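Local atomic coordinates of fiber protein (Human adenovirus 14, PDB entry 3F0Y), a protein that forms the trimeric knob at the tip of the adenovirus fibre, which probably attaches the virus to receptors on the host cell. Residues Lys40-Leu45 with Phe55-Gly60; Ile154-Met159 with Ile173-Ser178; Cys28-Ser33 with Asn63-Leu68; Ala85-Thr90 with Thr113-Phe118; Ala50-Phe55 with Tyr203-Asp208. All coordinates share one frame; numbering follows the deposited sequence.

Contact 1: Lys40-Leu45 with Phe55-Gly60; sequences KLILTL and FVYVIG
The Tyr57 ring carries the Ile42 side chain on one face: Ile42 CB lies 3.5 Å above the ring plane, offset toward the rim, in a CH-pi contact. The two branches of Ile42 spread over different atoms, with CG2 reaching Tyr57 CE1 at 3.3 Å and CG1 lying 3.6 Å from Tyr57 CE2. Tyr57 CG stands between its own backbone N and carbonyl carbon (chi1 60°), and the ring built on it comes to lie beside Ile42. At the Phe55 ring, Thr44 OG1 approaches CD2 obliquely at 3.9 Å; this hydroxyl is buried and has no hydrogen-bonding partner. The strands form an antiparallel beta hairpin in the sheet known as the V sheet of the adenovirus knob. Lys40-Ile59, Ile42-Tyr57 and Thr44-Phe55 are its hydrogen-bonded pairs, each joined by two backbone bonds, from the short one of Lys40 N to Ile59 O (2.7 Å) to that of Tyr57 N to Ile42 O (3.0 Å). On the sheet face that holds Leu41, Leu43, Val56 and Val58, Leu41 CD1 touches both Val56 CG2 (3.8 Å) and Val58 CG1, while Leu43 CD1 packs on Val56 CB. This aliphatic layer meets Trp177 and Ile175 of strand 171-180. The aromatic face turns to a neighbouring subunit, where Leu51 of that subunit packs on Thr44 and Phe55, and its Ile204 on Tyr57.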
# COMPACT_ATOMS: atom_id res chain seq x y z
N LYS A 40 5.73 -16.59 -15.28
CA LYS A 40 6.26 -15.24 -15.42
C LYS A 40 6.15 -14.54 -14.07
O LYS A 40 5.05 -14.33 -13.57
CB LYS A 40 5.46 -14.46 -16.47
CG LYS A 40 5.36 -15.12 -17.83
CD LYS A 40 4.42 -14.34 -18.73
CE LYS A 40 4.13 -15.09 -20.02
NZ LYS A 40 3.36 -14.26 -20.98
N LEU A 41 7.30 -14.20 -13.49
CA LEU A 41 7.33 -13.36 -12.29
C LEU A 41 7.37 -11.92 -12.76
O LEU A 41 8.31 -11.50 -13.44
CB LEU A 41 8.55 -13.68 -11.43
CG LEU A 41 8.70 -12.89 -10.12
CD1 LEU A 41 7.59 -13.25 -9.14
CD2 LEU A 41 10.07 -13.15 -9.50
N ILE A 42 6.34 -11.16 -12.40
CA ILE A 42 6.30 -9.73 -12.69
C ILE A 42 6.71 -9.01 -11.40
O ILE A 42 5.98 -9.04 -10.41
CB ILE A 42 4.89 -9.27 -13.13
CG1 ILE A 42 4.34 -10.18 -14.24
CG2 ILE A 42 4.94 -7.82 -13.62
CD1 ILE A 42 5.21 -10.26 -15.47
N LEU A 43 7.89 -8.40 -11.43
CA LEU A 43 8.42 -7.70 -10.26
C LEU A 43 8.86 -6.30 -10.67
O LEU A 43 9.61 -6.14 -11.63
CB LEU A 43 9.61 -8.46 -9.68
CG LEU A 43 10.26 -7.83 -8.44
CD1 LEU A 43 9.27 -7.76 -7.29
CD2 LEU A 43 11.51 -8.61 -8.04
N THR A 44 8.37 -5.30 -9.94
CA THR A 44 8.73 -3.91 -10.17
C THR A 44 9.19 -3.29 -8.85
O THR A 44 8.42 -3.24 -7.88
CB THR A 44 7.55 -3.11 -10.73
OG1 THR A 44 7.03 -3.78 -11.89
CG2 THR A 44 7.97 -1.69 -11.11
N LEU A 45 10.44 -2.85 -8.81
CA LEU A 45 11.00 -2.17 -7.65
C LEU A 45 11.18 -0.70 -8.01
O LEU A 45 11.94 -0.38 -8.92
CB LEU A 45 12.35 -2.78 -7.27
CG LEU A 45 12.38 -4.29 -7.03
CD1 LEU A 45 13.81 -4.76 -6.84
CD2 LEU A 45 11.52 -4.67 -5.83
N PHE A 55 6.42 -4.27 -6.12
CA PHE A 55 5.14 -4.55 -6.76
C PHE A 55 5.29 -5.88 -7.49
O PHE A 55 6.04 -5.97 -8.47
CB PHE A 55 4.86 -3.39 -7.73
CG PHE A 55 3.62 -3.56 -8.57
CD1 PHE A 55 2.39 -3.08 -8.12
CD2 PHE A 55 3.69 -4.12 -9.84
CE1 PHE A 55 1.25 -3.20 -8.91
CE2 PHE A 55 2.55 -4.24 -10.63
CZ PHE A 55 1.34 -3.78 -10.17
N VAL A 56 4.61 -6.92 -7.00
CA VAL A 56 4.89 -8.28 -7.46
C VAL A 56 3.65 -9.14 -7.69
O VAL A 56 2.70 -9.11 -6.91
CB VAL A 56 5.86 -9.00 -6.49
CG1 VAL A 56 5.20 -9.26 -5.14
CG2 VAL A 56 6.37 -10.31 -7.10
N TYR A 57 3.67 -9.90 -8.78
CA TYR A 57 2.68 -10.95 -9.01
C TYR A 57 3.22 -11.99 -9.97
O TYR A 57 4.29 -11.81 -10.56
CB TYR A 57 1.35 -10.38 -9.52
CG TYR A 57 1.41 -9.62 -10.83
CD1 TYR A 57 1.95 -8.33 -10.88
CD2 TYR A 57 0.91 -10.17 -12.00
CE1 TYR A 57 2.00 -7.63 -12.07
CE2 TYR A 57 0.96 -9.46 -13.20
CZ TYR A 57 1.50 -8.19 -13.23
OH TYR A 57 1.55 -7.48 -14.40
N VAL A 58 2.49 -13.10 -10.10
CA VAL A 58 2.91 -14.20 -10.95
C VAL A 58 1.85 -14.48 -12.00
O VAL A 58 0.66 -14.37 -11.74
CB VAL A 58 3.20 -15.47 -10.13
CG1 VAL A 58 4.27 -15.20 -9.09
CG2 VAL A 58 1.94 -15.99 -9.46
N ILE A 59 2.31 -14.83 -13.20
CA ILE A 59 1.43 -15.29 -14.27
C ILE A 59 1.91 -16.69 -14.65
O ILE A 59 3.03 -16.85 -15.15
CB ILE A 59 1.47 -14.37 -15.50
CG1 ILE A 59 1.11 -12.93 -15.10
CG2 ILE A 59 0.52 -14.87 -16.58
CD1 ILE A 59 1.35 -11.93 -16.19
N GLY A 60 1.08 -17.69 -14.38
CA GLY A 60 1.46 -19.08 -14.58
C GLY A 60 1.56 -19.45 -16.05
O GLY A 60 0.81 -18.94 -16.88

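Contact 2: Ile154-Met159 with Ile173-Ser178; sequences IDISVM and IRITWS
Met159 bends at chi3 (71°), which carries its CE alongside the extended Arg174 chain to 3.3 Å from Arg174 NH1. On the other face of this antiparallel beta hairpin, Ile156 CG1 is anti to the carbonyl carbon (chi1 -59°) and lies 3.6 Å from Trp177 CD1; Ile156 CD1 reaches Trp177 NE1. The hairpin belongs to the sheet known as the R sheet of the knob. Ile154 CG2 comes to the indole at its edge, and Ile175 CG2 sits 3.6 Å above one indole face while also touching Ile156 CG2. Asp155-Ser178, Ser157-Thr176 and Met159-Arg174 are the hydrogen-bonded pairs, with Thr176 N to Ser157 O the shortest bond at 2.7 Å. Arg174 NE forms a salt bridge with Glu79, and Thr176 OG1 bonds to Thr77 OG1, both on adjacent strand 73-82. At the more exposed end a water joins the strands: it donates to Asp155 OD2 (2.8 Å) and hydrogen-bonds to Ser178 OG (2.8 Å).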
# COMPACT_ATOMS: atom_id res chain seq x y z
N ILE A 154 -5.17 -15.05 -1.19
CA ILE A 154 -3.92 -15.79 -1.05
C ILE A 154 -3.02 -15.05 -0.08
O ILE A 154 -2.82 -13.84 -0.23
CB ILE A 154 -3.20 -15.93 -2.41
CG1 ILE A 154 -4.08 -16.68 -3.41
CG2 ILE A 154 -1.85 -16.62 -2.24
CD1 ILE A 154 -3.49 -16.76 -4.81
N ASP A 155 -2.47 -15.75 0.90
CA ASP A 155 -1.55 -15.15 1.87
C ASP A 155 -0.18 -14.96 1.25
O ASP A 155 0.31 -15.83 0.52
CB ASP A 155 -1.41 -16.03 3.11
CG ASP A 155 -2.70 -16.19 3.87
OD1 ASP A 155 -3.49 -15.23 3.93
OD2 ASP A 155 -2.93 -17.30 4.41
N ILE A 156 0.45 -13.83 1.54
CA ILE A 156 1.81 -13.57 1.09
C ILE A 156 2.71 -13.27 2.28
O ILE A 156 2.37 -12.45 3.13
CB ILE A 156 1.89 -12.41 0.09
CG1 ILE A 156 1.03 -12.71 -1.13
CG2 ILE A 156 3.34 -12.17 -0.33
CD1 ILE A 156 1.11 -11.65 -2.20
N SER A 157 3.84 -13.96 2.33
CA SER A 157 4.88 -13.71 3.31
C SER A 157 6.14 -13.33 2.55
O SER A 157 6.56 -14.04 1.64
CB SER A 157 5.12 -14.96 4.16
OG SER A 157 6.05 -14.70 5.20
N VAL A 158 6.73 -12.19 2.92
CA VAL A 158 8.01 -11.77 2.38
C VAL A 158 9.03 -11.79 3.50
O VAL A 158 8.77 -11.29 4.60
CB VAL A 158 7.94 -10.36 1.77
CG1 VAL A 158 9.30 -9.92 1.26
CG2 VAL A 158 6.91 -10.32 0.65
N MET A 159 10.19 -12.40 3.25
CA MET A 159 11.31 -12.32 4.16
C MET A 159 12.47 -11.65 3.44
O MET A 159 12.89 -12.10 2.37
CB MET A 159 11.74 -13.70 4.67
CG MET A 159 12.72 -13.63 5.84
SD MET A 159 13.17 -15.23 6.53
CE MET A 159 14.18 -15.90 5.21
N ILE A 173 15.41 -11.53 -1.24
CA ILE A 173 13.98 -11.30 -1.15
C ILE A 173 13.30 -12.63 -1.43
O ILE A 173 13.41 -13.17 -2.52
CB ILE A 173 13.49 -10.25 -2.18
CG1 ILE A 173 14.24 -8.92 -2.00
CG2 ILE A 173 11.99 -10.03 -2.04
CD1 ILE A 173 13.88 -7.89 -3.05
N ARG A 174 12.62 -13.17 -0.42
CA ARG A 174 11.89 -14.42 -0.55
C ARG A 174 10.40 -14.13 -0.39
O ARG A 174 9.96 -13.72 0.67
CB ARG A 174 12.34 -15.42 0.51
CG ARG A 174 13.78 -15.87 0.38
CD ARG A 174 14.07 -17.00 1.36
NE ARG A 174 15.40 -17.58 1.21
CZ ARG A 174 16.48 -17.20 1.89
NH1 ARG A 174 16.43 -16.22 2.78
NH2 ARG A 174 17.64 -17.83 1.67
N ILE A 175 9.64 -14.35 -1.47
CA ILE A 175 8.21 -14.06 -1.48
C ILE A 175 7.45 -15.37 -1.56
O ILE A 175 7.57 -16.10 -2.54
CB ILE A 175 7.83 -13.18 -2.69
CG1 ILE A 175 8.76 -11.97 -2.81
CG2 ILE A 175 6.38 -12.72 -2.57
CD1 ILE A 175 8.58 -11.18 -4.09
N THR A 176 6.67 -15.67 -0.52
CA THR A 176 5.93 -16.92 -0.43
C THR A 176 4.43 -16.67 -0.55
O THR A 176 3.84 -15.97 0.27
CB THR A 176 6.19 -17.63 0.91
OG1 THR A 176 7.58 -17.96 1.01
CG2 THR A 176 5.36 -18.92 1.01
N TRP A 177 3.83 -17.24 -1.59
CA TRP A 177 2.38 -17.25 -1.75
C TRP A 177 1.87 -18.56 -1.17
O TRP A 177 2.45 -19.62 -1.42
CB TRP A 177 1.99 -17.19 -3.23
CG TRP A 177 2.23 -15.87 -3.88
CD1 TRP A 177 1.33 -14.87 -4.05
CD2 TRP A 177 3.45 -15.42 -4.48
NE1 TRP A 177 1.91 -13.81 -4.70
CE2 TRP A 177 3.22 -14.13 -4.98
CE3 TRP A 177 4.72 -15.99 -4.64
CZ2 TRP A 177 4.21 -13.39 -5.63
CZ3 TRP A 177 5.71 -15.25 -5.28
CH2 TRP A 177 5.44 -13.96 -5.77
N SER A 178 0.78 -18.49 -0.42
CA SER A 178 0.20 -19.70 0.17
C SER A 178 -1.29 -19.56 0.43
O SER A 178 -1.82 -18.46 0.59
CB SER A 178 0.92 -20.05 1.47
OG SER A 178 0.67 -19.09 2.48
O HOH W 1 -1.54 -19.73 4.07
O HOH W 2 15.11 -13.56 2.53

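Contact 3: Cys28-Ser33 with Asn63-Leu68; sequences CQMMDS and NNFNML
Met31 lies against the Phe65 residue with its whole end: CE comes to 3.6 Å from Phe65 CB and 3.3 Å from Phe65 N, and CG meets the ring edge in its plane, 3.8 Å from CD1. Its sulfur stands 5.3 Å from the ring centroid and 85° off the normal, a Met-aromatic contact made at the edge. The bend at chi3 (-65°) turns CE toward the helix backbone, while SD also touches Leu68 CD1. Met30 CG packs against the same ring at Phe65 CE1, 3.8 Å away. Farther out, a water accepts from Asn64 ND2 (2.9 Å) and hydrogen-bonds to Ser33 OG, bridging loop and helix. Asp38 holds the loop by taking the N-H groups of Met30 and Met31 on its two carboxylate oxygens, and Ser62 OG bonds to Phe65 N at the start of the helix. The short helix 63-66 thus rests on the loop leading into strand 39-48, with Phe76 of strand 73-82 meeting Phe65 edge-to-face and also touching Met30 and Leu68.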
# COMPACT_ATOMS: atom_id res chain seq x y z
N CYS A 28 10.74 -17.40 -14.84
CA CYS A 28 10.85 -17.83 -13.46
C CYS A 28 10.56 -19.32 -13.30
O CYS A 28 9.60 -19.83 -13.88
CB CYS A 28 9.89 -17.01 -12.60
SG CYS A 28 9.91 -17.40 -10.84
N GLN A 29 11.39 -20.00 -12.52
CA GLN A 29 11.15 -21.38 -12.12
C GLN A 29 10.71 -21.40 -10.66
O GLN A 29 11.54 -21.45 -9.75
CB GLN A 29 12.40 -22.24 -12.33
CG GLN A 29 12.18 -23.72 -12.03
CD GLN A 29 13.38 -24.58 -12.39
OE1 GLN A 29 14.17 -24.24 -13.27
NE2 GLN A 29 13.51 -25.72 -11.70
N MET A 30 9.40 -21.35 -10.45
CA MET A 30 8.82 -21.27 -9.11
C MET A 30 8.85 -22.62 -8.39
O MET A 30 9.29 -22.70 -7.24
CB MET A 30 7.38 -20.76 -9.20
CG MET A 30 6.81 -20.31 -7.87
SD MET A 30 7.50 -18.75 -7.31
CE MET A 30 6.63 -17.60 -8.37
N MET A 31 8.37 -23.67 -9.05
CA MET A 31 8.20 -24.97 -8.41
C MET A 31 9.49 -25.78 -8.42
O MET A 31 10.26 -25.74 -9.38
CB MET A 31 7.10 -25.77 -9.11
CG MET A 31 5.76 -25.07 -9.14
SD MET A 31 4.47 -26.10 -9.85
CE MET A 31 5.04 -26.28 -11.53
N ASP A 32 9.71 -26.53 -7.34
CA ASP A 32 10.89 -27.39 -7.22
C ASP A 32 10.81 -28.55 -8.22
O ASP A 32 11.82 -28.94 -8.81
CB ASP A 32 11.01 -27.94 -5.79
CG ASP A 32 12.44 -28.30 -5.41
OD1 ASP A 32 13.19 -28.81 -6.27
OD2 ASP A 32 12.82 -28.08 -4.23
N SER A 33 9.60 -29.06 -8.44
CA SER A 33 9.37 -30.16 -9.38
C SER A 33 9.66 -29.78 -10.84
O SER A 33 9.91 -30.66 -11.66
CB SER A 33 7.94 -30.67 -9.26
OG SER A 33 7.00 -29.67 -9.65
N ASN A 63 1.66 -26.23 -17.09
CA ASN A 63 0.42 -26.88 -16.70
C ASN A 63 0.39 -27.19 -15.20
O ASN A 63 -0.59 -26.90 -14.52
CB ASN A 63 0.20 -28.17 -17.49
CG ASN A 63 -1.09 -28.87 -17.12
OD1 ASN A 63 -1.09 -30.02 -16.68
ND2 ASN A 63 -2.21 -28.17 -17.29
N ASN A 64 1.48 -27.78 -14.70
CA ASN A 64 1.57 -28.15 -13.29
C ASN A 64 1.44 -26.96 -12.35
O ASN A 64 0.82 -27.07 -11.29
CB ASN A 64 2.87 -28.91 -13.01
CG ASN A 64 2.84 -30.34 -13.52
OD1 ASN A 64 1.81 -30.82 -14.00
ND2 ASN A 64 3.97 -31.04 -13.40
N PHE A 65 2.03 -25.83 -12.73
CA PHE A 65 1.91 -24.61 -11.93
C PHE A 65 0.48 -24.06 -11.98
O PHE A 65 -0.09 -23.70 -10.95
CB PHE A 65 2.89 -23.54 -12.39
CG PHE A 65 2.87 -22.30 -11.54
CD1 PHE A 65 3.47 -22.31 -10.28
CD2 PHE A 65 2.24 -21.15 -11.97
CE1 PHE A 65 3.44 -21.18 -9.48
CE2 PHE A 65 2.22 -20.01 -11.18
CZ PHE A 65 2.82 -20.03 -9.93
N ASN A 66 -0.08 -24.00 -13.18
CA ASN A 66 -1.45 -23.52 -13.36
C ASN A 66 -2.48 -24.40 -12.65
O ASN A 66 -3.49 -23.90 -12.15
CB ASN A 66 -1.80 -23.42 -14.85
CG ASN A 66 -1.13 -22.25 -15.53
OD1 ASN A 66 -0.81 -21.25 -14.88
ND2 ASN A 66 -0.92 -22.35 -16.83
N MET A 67 -2.21 -25.70 -12.58
CA MET A 67 -3.11 -26.64 -11.91
C MET A 67 -3.02 -26.58 -10.38
O MET A 67 -3.82 -27.23 -9.70
CB MET A 67 -2.85 -28.07 -12.40
CG MET A 67 -3.36 -28.33 -13.81
SD MET A 67 -5.15 -28.18 -13.96
CE MET A 67 -5.69 -29.59 -12.99
N LEU A 68 -2.08 -25.81 -9.84
CA LEU A 68 -2.01 -25.60 -8.39
C LEU A 68 -3.29 -24.97 -7.85
O LEU A 68 -3.65 -25.17 -6.69
CB LEU A 68 -0.80 -24.74 -8.00
CG LEU A 68 0.59 -25.31 -8.27
CD1 LEU A 68 1.65 -24.32 -7.81
CD2 LEU A 68 0.79 -26.66 -7.60
O HOH W 3 6.35 -29.61 -12.53

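Contact 4: Ala85-Thr90 with Thr113-Phe118; sequences AGNLLT and TNAKSF
Ala115 points its CB at the backbone of the facing loop, 3.4 Å from Ala85 O and 4.0 Å from Gly86 O. Asn87 adds its side chain beside this methyl: CG is anti to the carbonyl carbon (chi1 -69°), and OD1 stands 4.2 Å from Ala115 CB. Gly86, at positive phi (83°), brings its CA to 4.2 Å from Lys116 CA; a CB here would run into Ala115 C and Lys116 N. Lys116 starts with CG anti to its backbone N (chi1 -160°) and then bends at chi3 and chi4. Its CB keeps 4.1 Å from Ala85 O, whereas the amine leads away to bond with Asp207 O near the C terminus. The contact joins two long connections of the knob, one following strand 73-82 and the other leading toward strand 137-145, and residues 116-118 of the second form a 3-10 turn. In that turn Phe118 N bonds to Ala115 O (3.1 Å). The Phe118 ring has Ala115 CA at its edge, in plane, and packs on Leu45 and Lys47 of strand 39-48. Lys47 NZ bonds to both Ser117 OG and Asn114 O.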
# COMPACT_ATOMS: atom_id res chain seq x y z
N ALA A 85 26.79 -6.14 -5.49
CA ALA A 85 26.49 -5.01 -6.38
C ALA A 85 24.99 -4.83 -6.64
O ALA A 85 24.59 -3.94 -7.39
CB ALA A 85 27.24 -5.18 -7.70
N GLY A 86 24.16 -5.68 -6.04
CA GLY A 86 22.71 -5.62 -6.22
C GLY A 86 22.20 -6.31 -7.48
O GLY A 86 21.04 -6.14 -7.86
N ASN A 87 23.06 -7.10 -8.11
CA ASN A 87 22.70 -7.82 -9.33
C ASN A 87 22.17 -9.22 -9.01
O ASN A 87 22.74 -9.93 -8.18
CB ASN A 87 23.90 -7.92 -10.27
CG ASN A 87 24.28 -6.57 -10.86
OD1 ASN A 87 23.43 -5.81 -11.30
ND2 ASN A 87 25.58 -6.28 -10.87
N LEU A 88 21.09 -9.60 -9.69
CA LEU A 88 20.42 -10.88 -9.46
C LEU A 88 21.34 -12.05 -9.79
O LEU A 88 21.98 -12.07 -10.85
CB LEU A 88 19.16 -10.96 -10.32
CG LEU A 88 18.30 -12.23 -10.19
CD1 LEU A 88 17.69 -12.33 -8.80
CD2 LEU A 88 17.21 -12.23 -11.26
N LEU A 89 21.41 -13.02 -8.88
CA LEU A 89 22.13 -14.27 -9.10
C LEU A 89 21.13 -15.30 -9.62
O LEU A 89 20.45 -15.96 -8.85
CB LEU A 89 22.79 -14.75 -7.81
CG LEU A 89 23.91 -13.84 -7.27
CD1 LEU A 89 24.24 -14.17 -5.82
CD2 LEU A 89 25.15 -13.95 -8.14
N THR A 90 21.06 -15.42 -10.95
CA THR A 90 20.00 -16.20 -11.61
C THR A 90 20.07 -17.70 -11.32
O THR A 90 19.04 -18.36 -11.26
CB THR A 90 20.02 -16.00 -13.14
OG1 THR A 90 21.28 -16.43 -13.67
CG2 THR A 90 19.79 -14.54 -13.50
N THR A 113 22.11 1.55 -13.21
CA THR A 113 22.53 2.63 -12.32
C THR A 113 22.07 2.37 -10.89
O THR A 113 20.88 2.17 -10.64
CB THR A 113 21.94 3.98 -12.78
OG1 THR A 113 22.26 4.22 -14.15
CG2 THR A 113 22.48 5.12 -11.93
N ASN A 114 23.02 2.38 -9.96
CA ASN A 114 22.73 2.27 -8.53
C ASN A 114 21.83 1.08 -8.19
O ASN A 114 20.81 1.23 -7.51
CB ASN A 114 22.11 3.58 -8.03
CG ASN A 114 23.06 4.76 -8.14
OD1 ASN A 114 24.28 4.61 -8.01
ND2 ASN A 114 22.51 5.95 -8.36
N ALA A 115 22.22 -0.10 -8.67
CA ALA A 115 21.46 -1.33 -8.43
C ALA A 115 21.38 -1.66 -6.94
O ALA A 115 20.36 -2.14 -6.46
CB ALA A 115 22.08 -2.49 -9.20
N LYS A 116 22.47 -1.40 -6.23
CA LYS A 116 22.57 -1.72 -4.80
C LYS A 116 21.52 -0.99 -3.96
O LYS A 116 21.06 -1.52 -2.95
CB LYS A 116 23.97 -1.39 -4.28
CG LYS A 116 24.33 -2.12 -3.00
CD LYS A 116 25.82 -2.03 -2.69
CE LYS A 116 26.16 -0.78 -1.91
NZ LYS A 116 25.75 -0.90 -0.48
N SER A 117 21.13 0.21 -4.38
CA SER A 117 20.14 1.00 -3.63
C SER A 117 18.69 0.58 -3.89
O SER A 117 17.77 1.21 -3.37
CB SER A 117 20.33 2.49 -3.91
OG SER A 117 20.41 2.75 -5.30
N PHE A 118 18.48 -0.45 -4.70
CA PHE A 118 17.17 -1.11 -4.79
C PHE A 118 17.04 -2.23 -3.76
O PHE A 118 15.95 -2.75 -3.54
CB PHE A 118 16.95 -1.70 -6.19
CG PHE A 118 16.67 -0.67 -7.24
CD1 PHE A 118 17.70 -0.15 -8.02
CD2 PHE A 118 15.37 -0.22 -7.46
CE1 PHE A 118 17.43 0.80 -9.00
CE2 PHE A 118 15.11 0.73 -8.44
CZ PHE A 118 16.14 1.24 -9.21

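Contact 5: Ala50-Phe55 with Tyr203-Asp208; sequences ALVTAF and YIREDD
Backbone bonds pair Val52 with Tyr203 where strand 199-204, the outermost of the V sheet within this chain, runs antiparallel to strand 51-60: Val52 N gives to Tyr203 O at 2.8 Å, while the return bond from Tyr203 N to Val52 O is longer, at 3.3 Å. Beyond the strand, Arg205 N continues the ladder to Ala50 O in a nearly straight bond (177°). A CH-pi contact places Val52 CB over one face of the Tyr203 ring, 3.5 Å above its plane, and Val52 CG1 reaches the hydroxyl end, where OH bonds to Phe118 O. Among apolar contacts, Val52 CG2 packs on Arg205 CB, the two side chains crossing at about a right angle, and Leu51 CD2 meets Ile204 CG1. At the subunit interface, Ala50 N bonds to Thr16 OG1 of a neighbouring subunit, and Asp207 forms a salt bridge with Lys102 of that subunit. The extended Arg205 chain bonds through NE to Gly49 O, with Leu51 O at the guanidinium edge, 3.7 Å from Arg205 NE.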
# COMPACT_ATOMS: atom_id res chain seq x y z
N ALA A 50 13.40 7.03 1.04
CA ALA A 50 14.19 6.05 1.78
C ALA A 50 13.70 4.61 1.57
O ALA A 50 14.35 3.67 2.02
CB ALA A 50 14.18 6.38 3.26
N LEU A 51 12.56 4.45 0.90
CA LEU A 51 11.94 3.15 0.72
C LEU A 51 12.01 2.67 -0.72
O LEU A 51 12.25 3.46 -1.64
CB LEU A 51 10.46 3.21 1.12
CG LEU A 51 10.14 3.76 2.51
CD1 LEU A 51 8.64 3.76 2.73
CD2 LEU A 51 10.84 2.95 3.58
N VAL A 52 11.80 1.37 -0.90
CA VAL A 52 11.52 0.79 -2.20
C VAL A 52 10.06 0.38 -2.20
O VAL A 52 9.59 -0.25 -1.25
CB VAL A 52 12.40 -0.45 -2.48
CG1 VAL A 52 11.77 -1.35 -3.54
CG2 VAL A 52 13.80 -0.02 -2.91
N THR A 53 9.34 0.77 -3.25
CA THR A 53 7.99 0.26 -3.50
C THR A 53 8.14 -1.01 -4.33
O THR A 53 8.55 -0.95 -5.49
CB THR A 53 7.13 1.28 -4.26
OG1 THR A 53 7.10 2.52 -3.55
CG2 THR A 53 5.72 0.76 -4.45
N ALA A 54 7.82 -2.16 -3.74
CA ALA A 54 7.93 -3.45 -4.42
C ALA A 54 6.54 -3.91 -4.84
O ALA A 54 5.63 -3.96 -4.03
CB ALA A 54 8.58 -4.48 -3.51
N PHE A 55 6.42 -4.27 -6.12
CA PHE A 55 5.14 -4.55 -6.76
C PHE A 55 5.29 -5.88 -7.49
O PHE A 55 6.04 -5.97 -8.47
CB PHE A 55 4.86 -3.39 -7.73
CG PHE A 55 3.62 -3.56 -8.57
CD1 PHE A 55 2.39 -3.08 -8.12
CD2 PHE A 55 3.69 -4.12 -9.84
CE1 PHE A 55 1.25 -3.20 -8.91
CE2 PHE A 55 2.55 -4.24 -10.63
CZ PHE A 55 1.34 -3.78 -10.17
N TYR A 203 9.94 -1.55 1.74
CA TYR A 203 11.06 -1.85 2.61
C TYR A 203 12.10 -0.74 2.54
O TYR A 203 12.20 -0.03 1.54
CB TYR A 203 11.66 -3.22 2.30
CG TYR A 203 12.22 -3.43 0.91
CD1 TYR A 203 13.47 -2.93 0.55
CD2 TYR A 203 11.51 -4.16 -0.04
CE1 TYR A 203 13.99 -3.14 -0.72
CE2 TYR A 203 12.02 -4.37 -1.32
CZ TYR A 203 13.27 -3.86 -1.65
OH TYR A 203 13.78 -4.07 -2.91
N ILE A 204 12.85 -0.60 3.63
CA ILE A 204 13.89 0.40 3.73
C ILE A 204 15.05 -0.05 2.86
O ILE A 204 15.55 -1.16 3.00
CB ILE A 204 14.37 0.58 5.18
CG1 ILE A 204 13.22 1.12 6.05
CG2 ILE A 204 15.56 1.53 5.24
CD1 ILE A 204 13.50 1.07 7.53
N ARG A 205 15.47 0.81 1.94
CA ARG A 205 16.46 0.40 0.96
C ARG A 205 17.90 0.61 1.42
O ARG A 205 18.19 1.48 2.24
CB ARG A 205 16.20 1.05 -0.41
CG ARG A 205 16.24 2.56 -0.47
CD ARG A 205 15.68 3.02 -1.81
NE ARG A 205 15.77 4.46 -2.04
CZ ARG A 205 16.90 5.12 -2.29
NH1 ARG A 205 18.07 4.49 -2.33
NH2 ARG A 205 16.87 6.43 -2.49
N GLU A 206 18.77 -0.24 0.89
CA GLU A 206 20.21 -0.16 1.12
C GLU A 206 20.73 1.12 0.49
O GLU A 206 20.11 1.67 -0.42
CB GLU A 206 20.87 -1.39 0.50
CG GLU A 206 22.39 -1.52 0.65
CD GLU A 206 22.82 -2.12 1.98
OE1 GLU A 206 22.05 -2.08 2.96
OE2 GLU A 206 23.96 -2.63 2.04
N ASP A 207 21.86 1.61 0.99
CA ASP A 207 22.54 2.76 0.38
C ASP A 207 23.58 2.28 -0.62
O ASP A 207 24.16 1.20 -0.46
CB ASP A 207 23.20 3.61 1.46
CG ASP A 207 22.19 4.22 2.41
OD1 ASP A 207 22.29 3.96 3.62
OD2 ASP A 207 21.29 4.94 1.93
N ASP A 208 23.82 3.09 -1.64
CA ASP A 208 24.83 2.78 -2.66
C ASP A 208 26.24 2.83 -2.08
O ASP A 208 26.49 3.51 -1.08
CB ASP A 208 24.73 3.75 -3.84
CG ASP A 208 23.50 3.49 -4.69
OD1 ASP A 208 23.38 2.38 -5.25
OD2 ASP A 208 22.66 4.41 -4.81
OXT ASP A 208 27.15 2.18 -2.59
O HOH W 4 17.02 3.86 3.13

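In the fold
From the N terminus, contact 3 opens first, at 28-33, and contact 1 follows at 40-45. Segment 50-55 opens contact 5 before 55-60 closes the contact 1 hairpin, so the two cross, sharing Phe55. Segment 63-68 then closes contact 3 around contact 1; contacts 3 and 5 also cross. Contact 4 (85-90 to 113-118) and contact 2 (154-159 to 173-178) come in series, both within the long loop that contact 5 closes at 203-208. Contacts 1 and 5 build one sheet, contact 2 the other, and Trp177 of contact 2 packs against both contact 1 and contact 3. Contact 4 ties the outer loops to the C-terminal end of contact 5, across the chain's centre from contact 3.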